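Local coordinates for putative lipoprotein (Bacteroides fragilis, PDB 3QNK) that probably helps capture glycans at the outer membrane as a SusD-like lipoprotein, although its own ligand is not known, at residues L427-D431 with P432-R436. Residues are numbered along the deposited sequence; the frame is centred on the assembly and turned at random.
Sequences LTESD and PEKLR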
loop_
_atom_site.group_PDB
_atom_site.type_symbol
_atom_site.label_atom_id
_atom_site.label_comp_id
_atom_site.label_asym_id
_atom_site.label_seq_id
_atom_site.Cartn_x
_atom_site.Cartn_y
_atom_site.Cartn_z
ATOM N N LEU B 427 -29.690 -36.539 0.949
ATOM C CA LEU B 427 -28.669 -37.464 1.418
ATOM C C LEU B 427 -29.356 -38.350 2.480
ATOM O O LEU B 427 -30.197 -37.883 3.273
ATOM C CB LEU B 427 -27.455 -36.731 1.994
ATOM C CG LEU B 427 -26.646 -35.866 1.011
ATOM C CD1 LEU B 427 -25.605 -35.077 1.726
ATOM C CD2 LEU B 427 -25.981 -36.698 -0.086
ATOM N N THR B 428 -29.019 -39.628 2.450
ATOM C CA THR B 428 -29.576 -40.700 3.264
ATOM C C THR B 428 -28.551 -41.222 4.294
ATOM O O THR B 428 -28.938 -41.861 5.285
ATOM C CB THR B 428 -29.965 -41.748 2.235
ATOM O OG1 THR B 428 -31.238 -41.385 1.725
ATOM C CG2 THR B 428 -29.957 -43.168 2.755
ATOM N N GLU B 429 -27.250 -40.965 4.025
ATOM C CA GLU B 429 -26.099 -41.426 4.772
ATOM C C GLU B 429 -26.238 -41.228 6.280
ATOM O O GLU B 429 -26.446 -40.122 6.771
ATOM C CB GLU B 429 -24.799 -40.785 4.262
ATOM C CG GLU B 429 -23.552 -41.503 4.752
ATOM C CD GLU B 429 -23.543 -43.008 4.544
ATOM O OE1 GLU B 429 -23.465 -43.448 3.373
ATOM O OE2 GLU B 429 -23.668 -43.747 5.547
ATOM N N SER B 430 -26.071 -42.334 6.990
ATOM C CA SER B 430 -26.142 -42.438 8.443
ATOM C C SER B 430 -24.733 -42.510 9.079
ATOM O O SER B 430 -24.604 -42.105 10.228
ATOM C CB SER B 430 -26.973 -43.663 8.841
ATOM O OG SER B 430 -26.849 -44.723 7.895
ATOM N N ASP B 431 -23.693 -43.020 8.348
ATOM C CA ASP B 431 -22.320 -43.117 8.863
ATOM C C ASP B 431 -21.700 -41.724 8.988
ATOM O O ASP B 431 -21.627 -40.992 7.988
ATOM C CB ASP B 431 -21.427 -44.026 7.984
ATOM C CG ASP B 431 -19.962 -44.039 8.390
ATOM O OD1 ASP B 431 -19.666 -44.441 9.521
ATOM O OD2 ASP B 431 -19.126 -43.628 7.587
ATOM N N PRO B 432 -21.237 -41.353 10.213
ATOM C CA PRO B 432 -20.655 -40.002 10.412
ATOM C C PRO B 432 -19.457 -39.691 9.515
ATOM O O PRO B 432 -19.374 -38.589 8.976
ATOM C CB PRO B 432 -20.229 -40.020 11.883
ATOM C CG PRO B 432 -21.072 -41.071 12.507
ATOM C CD PRO B 432 -21.268 -42.116 11.478
ATOM N N GLU B 433 -18.549 -40.657 9.331
ATOM C CA GLU B 433 -17.329 -40.472 8.536
ATOM C C GLU B 433 -17.672 -40.191 7.065
ATOM O O GLU B 433 -17.098 -39.265 6.473
ATOM C CB GLU B 433 -16.390 -41.694 8.670
ATOM C CG GLU B 433 -16.121 -42.141 10.112
ATOM C CD GLU B 433 -15.515 -41.116 11.065
ATOM O OE1 GLU B 433 -14.381 -40.656 10.790
ATOM O OE2 GLU B 433 -16.162 -40.780 12.089
ATOM N N LYS B 434 -18.655 -40.934 6.512
ATOM C CA LYS B 434 -19.147 -40.802 5.145
ATOM C C LYS B 434 -19.968 -39.516 4.990
ATOM O O LYS B 434 -19.764 -38.786 4.016
ATOM C CB LYS B 434 -19.976 -42.025 4.734
ATOM C CG LYS B 434 -19.176 -43.292 4.394
ATOM C CD LYS B 434 -20.184 -44.290 3.849
ATOM C CE LYS B 434 -19.812 -45.748 3.814
ATOM N NZ LYS B 434 -20.566 -46.432 2.716
ATOM N N LEU B 435 -20.852 -39.213 5.968
ATOM C CA LEU B 435 -21.684 -38.004 5.948
ATOM C C LEU B 435 -20.832 -36.739 6.001
ATOM O O LEU B 435 -21.160 -35.766 5.308
ATOM C CB LEU B 435 -22.736 -37.992 7.068
ATOM C CG LEU B 435 -23.771 -36.834 7.049
ATOM C CD1 LEU B 435 -24.505 -36.743 5.701
ATOM C CD2 LEU B 435 -24.728 -36.925 8.238
ATOM N N ARG B 436 -19.719 -36.766 6.758
ATOM C CA ARG B 436 -18.799 -35.614 6.842
ATOM C C ARG B 436 -18.291 -35.229 5.468
ATOM O O ARG B 436 -18.316 -34.056 5.123
ATOM C CB ARG B 436 -17.616 -35.904 7.778
ATOM C CG ARG B 436 -16.568 -34.813 7.788
ATOM C CD ARG B 436 -15.680 -34.810 9.017
ATOM N NE ARG B 436 -15.318 -36.168 9.407
ATOM C CZ ARG B 436 -15.494 -36.687 10.613
ATOM N NH1 ARG B 436 -15.967 -35.942 11.605
ATOM N NH2 ARG B 436 -15.159 -37.944 10.850
#
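Asp431 O accepts a hydrogen bond from Leu435 N at 2.8 Å, an i to i+4 bond that closes the first turn of helix 432-446, and the side chain of Asp431 caps the amide of Lys434. Asp431 is the N-cap: its CG lies anti to the backbone N (chi1 174°), which swings the carboxylate back over the helix start, where OD2 accepts Lys434 N at 2.9 Å. That amide comes from above the carboxylate plane, 44° out of it, and the N-H...O angle is a moderate 146°. The negative group is thus set at the positive end of the helix dipole, which probably favours its ionised form, while Pro432 fills the first helical position, where no amide hydrogen is needed. Glu429 bends at its second torsion so that OE2 turns back to the backbone, taking Asp431 N at 2.9 Å on its anti lone pair and Ser430 N in a weaker bond; this helps fix the loop that leads into the helix. Glu429 CG packs on Lys434 CB at 3.6 Å where the two chains cross at a slant, the ammonium staying beyond salt-bridge distance of OE1 but probably weakly attracted. Leu427 CD1 and Leu435 CD1 meet loosely at 4.4 Å. Arg436 forms salt bridges through NH2 to Glu433 OE1 and through NH1 to Glu404 of helix 391-405. The N-cap joins the loop after helix 408-420 to helix 432-446, with Leu427 and Pro432 touching helix 408-420 and Leu435 touching Leu403 of helix 391-405.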